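Local structure of beta-galactoside alpha-2,6-sialyltransferase (Photobacterium sp., 2Z4T) at residues Asn174-Pro177 against Ala178-Gln182; Asp424-Ser427 against Lys428-Phe431. The protein probably transfers sialic acid from a CMP-linked donor to the galactose of acceptor sugars such as lactose, forming an alpha-2,6 linkage. All blocks are in the same frame, centred on the assembly; numbering follows the deposited sequence. Where two conformers were deposited one is given.

Contact 1. Residues Asn174-Pro177 against Ala178-Gln182; sequences NHTP and ADLVQ. With GLC (alpha-D-glucopyranose), chain B.
Val181 N donates to Pro177 O at 3.3 Å (163°), the bond with which helix 178-190 begins; Pro177 holds its N-cap position. Leu180 N lies closer, at 3.0 Å, yet its N-H is bent to 130° and the bond is weak, so the oxygen is shared unequally between successive amides of the first turn.

Apolar contacts pack the incoming loop against that turn. The proline ring lies obliquely across the base of Leu180, with CD 3.7 Å from Leu180 CB. Asp179, its CG held between the backbone N and the carbonyl carbon, lays carboxylate oxygen OD1 against the same ring in van der Waals contact, 3.2 Å from Pro177 CB. In Thr176, CG2 stands anti to the backbone N, while OG1 lies beside that N and anti to the carbonyl carbon (chi1 -55°); the methyl thereby meets Val181 CG2 at 3.7 Å and Leu180 CD1 at 3.9 Å, and the hydroxyl is hydrogen-bonded to Asn208 O of helix 205-216. This is the start of a helix in the N-terminal half of a GT-B fold: Leu180 continues onto Val121 and Tyr148 of the neighbouring strands, and Pro177 onto Ala150.

Polar contacts lie at the far end of the loop. There Asn174 ND2 reaches O1 of the bound glucose in a weak hydrogen bond of 3.5 Å, while His175 NE2 is hydrogen-bonded to His204 ND1.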
ATOM      1  N   ASN A 174      -3.708  16.256  -0.214  1.00 43.68           N
ATOM      2  CA  ASN A 174      -3.240  14.934  -0.647  1.00 43.41           C
ATOM      3  C   ASN A 174      -1.913  14.476  -0.097  1.00 42.95           C
ATOM      4  O   ASN A 174      -1.384  13.445  -0.538  1.00 42.51           O
ATOM      5  CB  ASN A 174      -3.180  14.881  -2.166  1.00 43.63           C
ATOM      6  CG  ASN A 174      -4.537  15.054  -2.786  1.00 46.03           C
ATOM      7  OD1 ASN A 174      -5.547  14.621  -2.219  1.00 48.50           O
ATOM      8  ND2 ASN A 174      -4.579  15.680  -3.949  1.00 47.95           N
ATOM      9  N   HIS A 175      -1.370  15.244   0.845  1.00 42.51           N
ATOM     10  CA  HIS A 175      -0.054  14.962   1.378  1.00 42.64           C
ATOM     11  C   HIS A 175      -0.024  14.862   2.915  1.00 42.26           C
ATOM     12  O   HIS A 175      -0.956  15.285   3.619  1.00 41.71           O
ATOM     13  CB  HIS A 175       0.959  15.995   0.852  1.00 43.25           C
ATOM     14  CG  HIS A 175       1.027  16.065  -0.648  1.00 46.14           C
ATOM     15  ND1 HIS A 175       0.913  17.248  -1.349  1.00 48.74           N
ATOM     16  CD2 HIS A 175       1.170  15.094  -1.584  1.00 47.52           C
ATOM     17  CE1 HIS A 175       0.984  17.006  -2.646  1.00 47.77           C
ATOM     18  NE2 HIS A 175       1.147  15.705  -2.816  1.00 47.92           N
ATOM     19  N   THR A 176       1.054  14.257   3.403  1.00 41.86           N
ATOM     20  CA  THR A 176       1.434  14.256   4.811  1.00 41.74           C
ATOM     21  C   THR A 176       0.953  15.521   5.515  1.00 42.17           C
ATOM     22  O   THR A 176       1.339  16.628   5.143  1.00 42.49           O
ATOM     23  CB  THR A 176       2.981  14.146   4.930  1.00 41.85           C
ATOM     24  OG1 THR A 176       3.417  12.978   4.218  1.00 40.39           O
ATOM     25  CG2 THR A 176       3.443  14.078   6.383  1.00 40.32           C
ATOM     26  N   PRO A 177       0.072  15.359   6.510  1.00 42.20           N
ATOM     27  CA  PRO A 177      -0.398  16.493   7.275  1.00 42.01           C
ATOM     28  C   PRO A 177       0.538  16.872   8.411  1.00 42.28           C
ATOM     29  O   PRO A 177       1.273  16.026   8.919  1.00 42.27           O
ATOM     30  CB  PRO A 177      -1.730  15.999   7.831  1.00 42.20           C
ATOM     31  CG  PRO A 177      -1.560  14.499   7.961  1.00 42.09           C
ATOM     32  CD  PRO A 177      -0.560  14.086   6.921  1.00 42.05           C
ATOM     33  N   ALA A 178       0.484  18.141   8.815  1.00 42.34           N
ATOM     34  CA  ALA A 178       1.282  18.644   9.931  1.00 42.57           C
ATOM     35  C   ALA A 178       1.106  17.784  11.173  1.00 42.95           C
ATOM     36  O   ALA A 178       2.075  17.517  11.886  1.00 43.53           O
ATOM     37  CB  ALA A 178       0.932  20.126  10.245  1.00 41.77           C
ATOM     38  N   ASP A 179      -0.121  17.349  11.445  1.00 43.29           N
ATOM     39  CA  ASP A 179      -0.348  16.592  12.672  1.00 44.19           C
ATOM     40  C   ASP A 179       0.315  15.209  12.636  1.00 43.75           C
ATOM     41  O   ASP A 179       0.671  14.678  13.670  1.00 44.75           O
ATOM     42  CB  ASP A 179      -1.835  16.570  13.125  1.00 44.31           C
ATOM     43  CG  ASP A 179      -2.757  15.794  12.170  1.00 47.60           C
ATOM     44  OD1 ASP A 179      -2.544  15.794  10.939  1.00 49.48           O
ATOM     45  OD2 ASP A 179      -3.727  15.181  12.664  1.00 51.52           O
ATOM     46  N   LEU A 180       0.531  14.654  11.455  1.00 43.66           N
ATOM     47  CA  LEU A 180       1.285  13.398  11.338  1.00 43.73           C
ATOM     48  C   LEU A 180       2.749  13.653  11.675  1.00 43.14           C
ATOM     49  O   LEU A 180       3.371  12.876  12.409  1.00 42.91           O
ATOM     50  CB  LEU A 180       1.198  12.847   9.917  1.00 43.35           C
ATOM     51  CG  LEU A 180       1.349  11.358   9.620  1.00 43.98           C
ATOM     52  CD1 LEU A 180       1.673  11.142   8.140  1.00 44.05           C
ATOM     53  CD2 LEU A 180       2.326  10.634  10.496  1.00 43.52           C
ATOM     54  N   VAL A 181       3.288  14.744  11.127  1.00 42.77           N
ATOM     55  CA  VAL A 181       4.682  15.128  11.373  1.00 42.36           C
ATOM     56  C   VAL A 181       4.891  15.339  12.879  1.00 42.76           C
ATOM     57  O   VAL A 181       5.805  14.736  13.464  1.00 42.66           O
ATOM     58  CB  VAL A 181       5.120  16.375  10.553  1.00 42.24           C
ATOM     59  CG1 VAL A 181       6.490  16.872  11.008  1.00 41.88           C
ATOM     60  CG2 VAL A 181       5.134  16.075   9.058  1.00 40.01           C
ATOM     61  N   GLN A 182       4.031  16.153  13.504  1.00 42.88           N
ATOM     62  CA  GLN A 182       4.078  16.403  14.952  0.50 43.17           C
ATOM     63  C   GLN A 182       4.060  15.106  15.764  1.00 43.35           C
ATOM     64  O   GLN A 182       4.801  14.942  16.734  1.00 43.07           O
ATOM     65  CB  GLN A 182       2.904  17.294  15.367  0.50 43.08           C
ATOM     66  CG  GLN A 182       3.030  18.736  14.898  0.50 43.38           C
ATOM     67  CD  GLN A 182       1.695  19.459  14.778  0.50 44.29           C
ATOM     68  OE1 GLN A 182       1.599  20.467  14.078  0.50 45.20           O
ATOM     69  NE2 GLN A 182       0.661  18.949  15.450  0.50 43.56           N
TER
HETATM   70  C1  GLC B   1      -8.759  15.017  -5.607  1.00 49.13           C
HETATM   71  C2  GLC B   1      -8.469  13.521  -5.754  1.00 47.89           C
HETATM   72  C3  GLC B   1      -6.982  13.341  -6.054  1.00 46.55           C
HETATM   73  C4  GLC B   1      -6.508  14.198  -7.243  1.00 46.82           C
HETATM   74  C5  GLC B   1      -6.986  15.664  -7.050  1.00 48.22           C
HETATM   75  C6  GLC B   1      -6.700  16.723  -8.133  1.00 50.08           C
HETATM   76  O1  GLC B   1      -7.975  15.597  -4.569  1.00 51.14           O
HETATM   77  O2  GLC B   1      -8.773  12.793  -4.586  1.00 48.32           O
HETATM   78  O3  GLC B   1      -6.708  11.974  -6.223  1.00 46.36           O
HETATM   79  O4  GLC B   1      -5.098  14.109  -7.289  1.00 43.34           O
HETATM   80  O5  GLC B   1      -8.393  15.659  -6.819  1.00 49.33           O
HETATM   81  O6  GLC B   1      -6.064  16.254  -9.304  1.00 51.69           O

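Contact 2. Residues Asp424-Ser427 against Lys428-Phe431; sequences DIPS and KISF. With C5P (cytidine-5'-monophosphate), chain C.
A type I beta turn from Pro426 to Ile429 reverses the chain after strand 423-424, closed by a hydrogen bond of 3.0 Å from Ile429 N to Pro426 O that is nearly straight at the hydrogen (166°).

The side chains at the two ends of the turn lie side by side and point the same way. Ile429 extends its CG1 branch alongside the proline ring, CG1 standing anti to its own carbonyl carbon (chi1 -57°), and the terminal CD1 settles 3.7 Å from Pro426 CB and equally near CD. The same methyl also comes within 4.3 Å of Ile425 CG2, a looser contact that carries the apolar patch back toward the strand. Beyond the turn, Ile429 packs on Phe340 and Ile425 on Val358 and Lys403. On the outer side, Lys428 bends at its last torsion, leaving NZ 4.2 Å from Pro426 CB.

Past Ile429 the chain meets the nucleotide. Phe431 N donates to the cytosine O2 of cytidine-5'-monophosphate at 2.8 Å, bent to 135°, and Ser430 OG lies 2.8 Å from the ribose O2'. The ring of Phe431 turns to Leu451, Ile455 and Val358. Lys403 NZ, bonded to Ser427 O, ties the turn to strand 399-403, whose Lys403 O also holds the nucleotide.

The chemistry implies recognition of base and sugar by adjacent residues: a backbone N-H reads the pyrimidine carbonyl, and the Ser430 hydroxyl is placed to bond the ribose, though its proton has another acceptor in reach.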
ATOM      1  N   ASP A 424     -22.323  -3.860  -9.846  1.00 43.64           N
ATOM      2  CA  ASP A 424     -21.164  -3.167  -9.232  1.00 44.22           C
ATOM      3  C   ASP A 424     -20.570  -4.298  -8.372  1.00 43.65           C
ATOM      4  O   ASP A 424     -21.255  -4.786  -7.476  1.00 43.77           O
ATOM      5  CB  ASP A 424     -21.777  -2.063  -8.379  1.00 44.34           C
ATOM      6  CG  ASP A 424     -20.876  -0.884  -8.208  1.00 47.02           C
ATOM      7  OD1 ASP A 424     -20.614  -0.175  -9.190  1.00 49.70           O
ATOM      8  OD2 ASP A 424     -20.439  -0.636  -7.067  1.00 51.45           O
ATOM      9  N   ILE A 425     -19.335  -4.776  -8.559  1.00 43.09           N
ATOM     10  CA  ILE A 425     -18.010  -4.301  -8.133  1.00 41.59           C
ATOM     11  C   ILE A 425     -17.703  -2.956  -7.484  1.00 41.61           C
ATOM     12  O   ILE A 425     -17.242  -2.048  -8.171  1.00 41.26           O
ATOM     13  CB  ILE A 425     -16.897  -4.864  -8.958  1.00 41.50           C
ATOM     14  CG1 ILE A 425     -17.421  -6.072  -9.752  1.00 40.58           C
ATOM     15  CG2 ILE A 425     -15.758  -5.240  -8.027  1.00 40.09           C
ATOM     16  CD1 ILE A 425     -16.500  -6.579 -10.839  1.00 38.80           C
ATOM     17  N   PRO A 426     -17.897  -2.854  -6.154  1.00 41.31           N
ATOM     18  CA  PRO A 426     -17.675  -1.567  -5.517  1.00 41.12           C
ATOM     19  C   PRO A 426     -16.392  -0.919  -5.990  1.00 41.35           C
ATOM     20  O   PRO A 426     -15.309  -1.520  -5.951  1.00 41.79           O
ATOM     21  CB  PRO A 426     -17.685  -1.906  -4.023  1.00 40.65           C
ATOM     22  CG  PRO A 426     -18.710  -3.009  -3.948  1.00 40.16           C
ATOM     23  CD  PRO A 426     -18.397  -3.855  -5.188  1.00 41.14           C
ATOM     24  N   SER A 427     -16.546   0.301  -6.471  1.00 41.26           N
ATOM     25  CA  SER A 427     -15.478   1.023  -7.109  1.00 41.88           C
ATOM     26  C   SER A 427     -14.248   1.213  -6.204  1.00 42.02           C
ATOM     27  O   SER A 427     -13.127   1.408  -6.701  1.00 41.67           O
ATOM     28  CB  SER A 427     -16.017   2.375  -7.593  1.00 42.43           C
ATOM     29  OG  SER A 427     -16.407   3.193  -6.495  1.00 43.75           O
ATOM     30  N   LYS A 428     -14.451   1.158  -4.887  1.00 41.82           N
ATOM     31  CA  LYS A 428     -13.349   1.364  -3.946  1.00 42.49           C
ATOM     32  C   LYS A 428     -12.340   0.213  -3.924  1.00 41.68           C
ATOM     33  O   LYS A 428     -11.226   0.366  -3.403  1.00 41.08           O
ATOM     34  CB  LYS A 428     -13.852   1.674  -2.532  1.00 42.57           C
ATOM     35  CG  LYS A 428     -14.637   0.575  -1.759  1.00 44.28           C
ATOM     36  CD  LYS A 428     -14.984   1.169  -0.365  1.00 45.43           C
ATOM     37  CE  LYS A 428     -16.057   0.417   0.407  1.00 52.17           C
ATOM     38  NZ  LYS A 428     -17.328   0.070  -0.338  1.00 53.94           N
ATOM     39  N   ILE A 429     -12.734  -0.928  -4.495  1.00 40.83           N
ATOM     40  CA  ILE A 429     -11.904  -2.125  -4.456  1.00 39.94           C
ATOM     41  C   ILE A 429     -10.889  -2.059  -5.601  1.00 40.04           C
ATOM     42  O   ILE A 429     -11.287  -2.089  -6.773  1.00 38.93           O
ATOM     43  CB  ILE A 429     -12.770  -3.409  -4.591  1.00 40.02           C
ATOM     44  CG1 ILE A 429     -13.831  -3.470  -3.499  1.00 39.38           C
ATOM     45  CG2 ILE A 429     -11.910  -4.660  -4.575  1.00 38.31           C
ATOM     46  CD1 ILE A 429     -14.983  -4.439  -3.830  1.00 39.55           C
ATOM     47  N   SER A 430      -9.591  -1.956  -5.287  1.00 39.45           N
ATOM     48  CA  SER A 430      -8.580  -2.029  -6.358  1.00 39.13           C
ATOM     49  C   SER A 430      -8.789  -3.293  -7.180  1.00 39.26           C
ATOM     50  O   SER A 430      -9.003  -4.379  -6.627  1.00 39.07           O
ATOM     51  CB  SER A 430      -7.172  -1.980  -5.815  1.00 38.82           C
ATOM     52  OG  SER A 430      -6.721  -0.634  -5.833  1.00 40.11           O
ATOM     53  N   PHE A 431      -8.759  -3.153  -8.499  1.00 38.94           N
ATOM     54  CA  PHE A 431      -9.076  -4.272  -9.353  1.00 39.08           C
ATOM     55  C   PHE A 431      -8.066  -5.394  -9.176  1.00 39.10           C
ATOM     56  O   PHE A 431      -8.383  -6.582  -9.369  1.00 38.26           O
ATOM     57  CB  PHE A 431      -9.152  -3.819 -10.815  1.00 39.62           C
ATOM     58  CG  PHE A 431      -9.656  -4.870 -11.752  1.00 39.20           C
ATOM     59  CD1 PHE A 431     -10.966  -5.321 -11.675  1.00 43.61           C
ATOM     60  CD2 PHE A 431      -8.828  -5.403 -12.718  1.00 40.03           C
ATOM     61  CE1 PHE A 431     -11.456  -6.309 -12.570  1.00 43.26           C
ATOM     62  CE2 PHE A 431      -9.285  -6.357 -13.613  1.00 39.75           C
ATOM     63  CZ  PHE A 431     -10.599  -6.821 -13.544  1.00 41.33           C
TER
HETATM   64  O3P C5P C1427      -6.911   4.164 -13.697  1.00 24.03           O
HETATM   65  P   C5P C1427      -5.684   4.437 -12.911  1.00 26.09           P
HETATM   66  O1P C5P C1427      -5.916   5.717 -12.120  1.00 26.09           O
HETATM   67  O2P C5P C1427      -4.419   4.303 -13.732  1.00 23.00           O
HETATM   68  O5' C5P C1427      -5.572   3.239 -11.885  1.00 25.07           O
HETATM   69  C5' C5P C1427      -4.729   3.285 -10.755  1.00 24.98           C
HETATM   70  C4' C5P C1427      -5.225   2.162  -9.846  1.00 25.11           C
HETATM   71  O4' C5P C1427      -6.585   2.409  -9.463  1.00 24.90           O
HETATM   72  C3' C5P C1427      -5.283   0.807 -10.527  1.00 22.78           C
HETATM   73  O3' C5P C1427      -4.068   0.075 -10.417  1.00 28.64           O
HETATM   74  C2' C5P C1427      -6.341   0.108  -9.720  1.00 23.14           C
HETATM   75  O2' C5P C1427      -5.836  -0.245  -8.430  1.00 24.69           O
HETATM   76  C1' C5P C1427      -7.330   1.186  -9.414  1.00 23.28           C
HETATM   77  N1  C5P C1427      -8.425   1.154 -10.380  1.00 23.62           N
HETATM   78  C2  C5P C1427      -9.477   0.214 -10.201  1.00 23.55           C
HETATM   79  N3  C5P C1427     -10.520   0.172 -11.068  1.00 24.70           N
HETATM   80  C4  C5P C1427     -10.572   1.022 -12.129  1.00 24.24           C
HETATM   81  C5  C5P C1427      -9.544   1.965 -12.334  1.00 23.83           C
HETATM   82  C6  C5P C1427      -8.470   2.016 -11.428  1.00 23.37           C
HETATM   83  O2  C5P C1427      -9.460  -0.592  -9.260  1.00 23.77           O
HETATM   84  N4  C5P C1427     -11.638   0.957 -12.967  1.00 23.42           N

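In the fold
Contacts 1 and 2 illustrate how a GT-B enzyme builds its active site from loops of two Rossmann-like domains that face each other across a cleft. Their centres are 28 Å apart and their nearest atoms about 15 Å apart, so they do not touch; each reaches a different ligand of the same cleft. Contact 1 leads from the acceptor side, where Asn174 belongs to the glycan pocket along with His123, His204 and Trp365, while its Thr176 side chain is about 13 Å from the bound galactose. Contact 2 belongs to the donor side, its residues 429-431 lining the nucleotide pocket that His405, Glu432, Ser449 and Ser450 help to complete.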